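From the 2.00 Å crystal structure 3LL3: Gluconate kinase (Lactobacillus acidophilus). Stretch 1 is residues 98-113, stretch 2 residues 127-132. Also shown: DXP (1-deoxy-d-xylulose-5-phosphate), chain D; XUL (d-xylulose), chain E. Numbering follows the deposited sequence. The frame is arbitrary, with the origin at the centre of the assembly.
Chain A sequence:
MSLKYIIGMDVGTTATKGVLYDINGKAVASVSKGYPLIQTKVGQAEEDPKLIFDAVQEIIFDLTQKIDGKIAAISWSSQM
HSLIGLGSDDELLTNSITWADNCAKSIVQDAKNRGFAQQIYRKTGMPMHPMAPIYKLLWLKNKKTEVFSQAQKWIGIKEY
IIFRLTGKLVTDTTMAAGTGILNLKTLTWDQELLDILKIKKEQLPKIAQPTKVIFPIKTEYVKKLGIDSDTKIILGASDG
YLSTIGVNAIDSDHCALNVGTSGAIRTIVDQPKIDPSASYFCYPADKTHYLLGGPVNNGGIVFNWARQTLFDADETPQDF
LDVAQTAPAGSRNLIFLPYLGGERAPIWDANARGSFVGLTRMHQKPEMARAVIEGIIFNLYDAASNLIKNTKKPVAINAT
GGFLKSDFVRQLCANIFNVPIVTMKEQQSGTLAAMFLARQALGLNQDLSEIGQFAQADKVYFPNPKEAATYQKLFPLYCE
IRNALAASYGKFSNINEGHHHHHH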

# COMPACT_ATOMS: atom_id res chain seq x y z
N THR A 98 2.61 -17.85 -28.00
CA THR A 98 2.26 -16.42 -28.00
C THR A 98 3.19 -15.55 -27.18
O THR A 98 4.01 -16.03 -26.41
CB THR A 98 0.84 -16.18 -27.46
OG1 THR A 98 0.82 -16.37 -26.04
CG2 THR A 98 -0.14 -17.14 -28.14
N TRP A 99 3.04 -14.24 -27.34
CA TRP A 99 3.87 -13.30 -26.62
C TRP A 99 3.81 -13.58 -25.12
O TRP A 99 4.79 -13.34 -24.42
CB TRP A 99 3.44 -11.85 -26.90
CG TRP A 99 2.13 -11.54 -26.28
CD1 TRP A 99 0.89 -11.71 -26.84
CD2 TRP A 99 1.91 -11.02 -24.97
NE1 TRP A 99 -0.08 -11.33 -25.95
CE2 TRP A 99 0.52 -10.90 -24.79
CE3 TRP A 99 2.76 -10.64 -23.92
CZ2 TRP A 99 -0.05 -10.41 -23.61
CZ3 TRP A 99 2.20 -10.17 -22.76
CH2 TRP A 99 0.80 -10.05 -22.61
N ALA A 100 2.69 -14.10 -24.63
CA ALA A 100 2.48 -14.25 -23.17
C ALA A 100 3.12 -15.49 -22.54
O ALA A 100 3.09 -15.66 -21.33
CB ALA A 100 0.97 -14.19 -22.83
N ASP A 101 3.70 -16.35 -23.37
CA ASP A 101 4.32 -17.58 -22.88
C ASP A 101 5.65 -17.21 -22.24
O ASP A 101 6.45 -16.52 -22.83
CB ASP A 101 4.57 -18.53 -24.05
CG ASP A 101 4.85 -19.94 -23.59
OD1 ASP A 101 3.99 -20.81 -23.80
OD2 ASP A 101 5.93 -20.17 -23.01
N ASN A 102 5.89 -17.68 -21.02
CA ASN A 102 7.13 -17.25 -20.36
C ASN A 102 8.21 -18.33 -20.26
O ASN A 102 9.11 -18.26 -19.41
CB ASN A 102 6.82 -16.60 -19.00
CG ASN A 102 6.19 -17.56 -18.03
OD1 ASN A 102 6.58 -18.73 -17.93
ND2 ASN A 102 5.20 -17.08 -17.28
N CYS A 103 8.14 -19.32 -21.15
CA CYS A 103 9.08 -20.43 -21.11
C CYS A 103 10.54 -19.97 -21.10
O CYS A 103 11.39 -20.64 -20.51
CB CYS A 103 8.82 -21.41 -22.27
SG CYS A 103 9.09 -20.72 -23.95
N ALA A 104 10.81 -18.84 -21.74
CA ALA A 104 12.17 -18.32 -21.90
C ALA A 104 12.64 -17.40 -20.77
O ALA A 104 13.67 -16.74 -20.88
CB ALA A 104 12.31 -17.58 -23.23
N LYS A 105 11.86 -17.35 -19.70
CA LYS A 105 12.12 -16.38 -18.64
C LYS A 105 13.51 -16.51 -18.00
O LYS A 105 14.15 -15.50 -17.72
CB LYS A 105 10.96 -16.35 -17.63
CG LYS A 105 11.33 -16.53 -16.17
CD LYS A 105 11.28 -18.02 -15.82
CE LYS A 105 9.84 -18.53 -15.87
NZ LYS A 105 9.72 -19.89 -16.51
N SER A 106 13.99 -17.74 -17.82
CA SER A 106 15.33 -17.95 -17.27
C SER A 106 16.38 -17.56 -18.29
O SER A 106 17.42 -16.99 -17.95
CB SER A 106 15.52 -19.41 -16.84
OG SER A 106 14.51 -19.82 -15.93
N ILE A 107 16.09 -17.86 -19.55
CA ILE A 107 17.00 -17.52 -20.64
C ILE A 107 17.26 -16.03 -20.63
O ILE A 107 18.39 -15.58 -20.81
CB ILE A 107 16.42 -17.90 -22.03
CG1 ILE A 107 16.27 -19.42 -22.19
CG2 ILE A 107 17.26 -17.29 -23.14
CD1 ILE A 107 17.58 -20.19 -22.11
N VAL A 108 16.20 -15.26 -20.41
CA VAL A 108 16.29 -13.81 -20.44
C VAL A 108 17.11 -13.31 -19.26
O VAL A 108 18.00 -12.47 -19.41
CB VAL A 108 14.90 -13.15 -20.42
CG1 VAL A 108 15.02 -11.65 -20.18
CG2 VAL A 108 14.15 -13.46 -21.72
N GLN A 109 16.80 -13.84 -18.08
CA GLN A 109 17.54 -13.44 -16.89
C GLN A 109 19.05 -13.69 -17.07
O GLN A 109 19.85 -12.80 -16.79
CB GLN A 109 16.98 -14.13 -15.64
CG GLN A 109 17.64 -13.69 -14.35
CD GLN A 109 17.53 -12.19 -14.12
OE1 GLN A 109 18.54 -11.50 -13.94
NE2 GLN A 109 16.29 -11.68 -14.14
N ASP A 110 19.44 -14.87 -17.55
CA ASP A 110 20.86 -15.15 -17.79
C ASP A 110 21.44 -14.21 -18.84
O ASP A 110 22.53 -13.65 -18.66
CB ASP A 110 21.07 -16.61 -18.24
CG ASP A 110 20.61 -17.62 -17.21
OD1 ASP A 110 20.54 -17.27 -16.01
OD2 ASP A 110 20.32 -18.77 -17.59
N ALA A 111 20.73 -14.03 -19.95
CA ALA A 111 21.16 -13.07 -20.96
C ALA A 111 21.41 -11.69 -20.34
O ALA A 111 22.36 -10.99 -20.67
CB ALA A 111 20.12 -12.98 -22.07
N LYS A 112 20.52 -11.31 -19.44
CA LYS A 112 20.58 -10.02 -18.78
C LYS A 112 21.83 -9.94 -17.89
O LYS A 112 22.52 -8.92 -17.85
CB LYS A 112 19.28 -9.81 -17.98
CG LYS A 112 18.94 -8.39 -17.62
CD LYS A 112 17.61 -8.33 -16.86
CE LYS A 112 17.45 -7.01 -16.12
NZ LYS A 112 16.31 -7.04 -15.14
N ASN A 113 22.15 -11.05 -17.21
CA ASN A 113 23.34 -11.08 -16.36
C ASN A 113 24.66 -11.00 -17.14
O ASN A 113 25.63 -10.42 -16.67
CB ASN A 113 23.32 -12.31 -15.45
CG ASN A 113 22.11 -12.35 -14.52
OD1 ASN A 113 21.55 -11.31 -14.18
ND2 ASN A 113 21.71 -13.55 -14.13
N PRO A 127 12.99 -5.05 -26.10
CA PRO A 127 13.19 -5.03 -24.65
C PRO A 127 13.61 -6.39 -24.09
O PRO A 127 13.39 -7.43 -24.73
CB PRO A 127 11.81 -4.64 -24.11
CG PRO A 127 11.24 -3.78 -25.17
CD PRO A 127 11.73 -4.36 -26.48
N MSE A 128 14.19 -6.38 -22.90
CA MSE A 128 14.72 -7.63 -22.36
C MSE A 128 13.60 -8.45 -21.72
O MSE A 128 13.44 -8.48 -20.50
CB MSE A 128 15.86 -7.36 -21.40
CG MSE A 128 16.82 -6.31 -21.93
SE MSE A 128 18.28 -5.96 -20.69
CE MSE A 128 18.23 -3.99 -20.69
N HIS A 129 12.82 -9.12 -22.57
CA HIS A 129 11.63 -9.81 -22.11
C HIS A 129 11.42 -11.10 -22.88
O HIS A 129 11.66 -11.13 -24.08
CB HIS A 129 10.40 -8.90 -22.30
CG HIS A 129 9.20 -9.35 -21.53
ND1 HIS A 129 8.33 -10.31 -22.00
CD2 HIS A 129 8.74 -9.00 -20.30
CE1 HIS A 129 7.37 -10.51 -21.11
NE2 HIS A 129 7.60 -9.74 -20.07
N PRO A 130 10.94 -12.15 -22.20
CA PRO A 130 10.74 -13.50 -22.76
C PRO A 130 9.70 -13.60 -23.87
O PRO A 130 9.58 -14.65 -24.52
CB PRO A 130 10.31 -14.32 -21.53
CG PRO A 130 9.79 -13.30 -20.55
CD PRO A 130 10.72 -12.14 -20.74
N MSE A 131 8.96 -12.52 -24.11
CA MSE A 131 7.95 -12.50 -25.16
C MSE A 131 8.54 -12.65 -26.57
O MSE A 131 7.86 -13.15 -27.48
CB MSE A 131 7.14 -11.20 -25.08
CG MSE A 131 7.95 -9.96 -25.43
SE MSE A 131 6.97 -8.26 -24.99
CE MSE A 131 8.30 -6.93 -25.49
N ALA A 132 9.78 -12.22 -26.75
CA ALA A 132 10.45 -12.22 -28.05
C ALA A 132 10.81 -13.61 -28.56
O ALA A 132 11.36 -14.44 -27.81
CB ALA A 132 11.71 -11.35 -28.01
C1 DXP D . 4.86 -14.82 -12.87
C2 DXP D . 3.47 -14.12 -12.96
C3 DXP D . 2.99 -13.72 -14.37
C4 DXP D . 4.07 -12.82 -15.00
C5 DXP D . 3.84 -11.87 -16.20
O2 DXP D . 3.01 -13.61 -11.99
O3 DXP D . 1.69 -13.28 -14.35
O4 DXP D . 4.78 -12.23 -13.96
O5 DXP D . 4.34 -10.56 -16.09
P DXP D . 5.17 -9.70 -17.24
O2P DXP D . 6.70 -10.12 -17.22
O1P DXP D . 4.39 -9.77 -18.64
O3P DXP D . 5.28 -8.34 -16.85
C1 XUL E . 3.19 -4.73 -28.81
C2 XUL E . 3.74 -5.75 -27.80
C3 XUL E . 2.81 -6.86 -27.23
C4 XUL E . 1.47 -7.06 -27.97
C5 XUL E . 1.61 -7.71 -29.36
O1 XUL E . 3.21 -3.44 -28.23
O2 XUL E . 4.88 -5.66 -27.42
O3 XUL E . 2.48 -6.55 -25.90
O4 XUL E . 0.66 -7.88 -27.16
O5 XUL E . 0.42 -8.35 -29.75
O HOH W 1 9.05 -17.19 -23.28

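What is the main bump of the short stretch, and where does it sit? It is Pro130, whose ring fills the shallow hollow lined by Ala104, Lys105 and Val108 at the start of the helix. Pro130 CB is 4.2 Å from Ala104 CB and 3.9 Å from Lys105 N, while Pro130 CD meets Val108 CG2 at 3.8 Å. The ring sits close to the backbone here, Pro130 CB lying 3.9 Å from Ala104 C.

How does the helix continue the fit? Val108, one turn beyond Ala104, points toward the short stretch and packs against its backbone: Val108 CG2 is 3.5 Å from Pro130 N and CG1 is 3.6 Å from Met128 O. A further turn on, Lys112 CG lies 4.0 Å from SE of Met128, a selenomethionine.

What happens at the loop end? Trp99 O lies 3.2 Å from Met131 CB and makes a CA-H...O contact with Met131 CA at 3.4 Å. The CA-to-CB bonds of both residues point sideways to the partner stretch, and the end of the Met131 side chain leads away.

Does anything polar join the two surfaces? No direct hydrogen bond crosses, but water 1 bridges them. Water 1 donates to Asp101 O (2.7 Å) and Pro130 O (2.9 Å) and accepts from Ala104 N (2.9 Å).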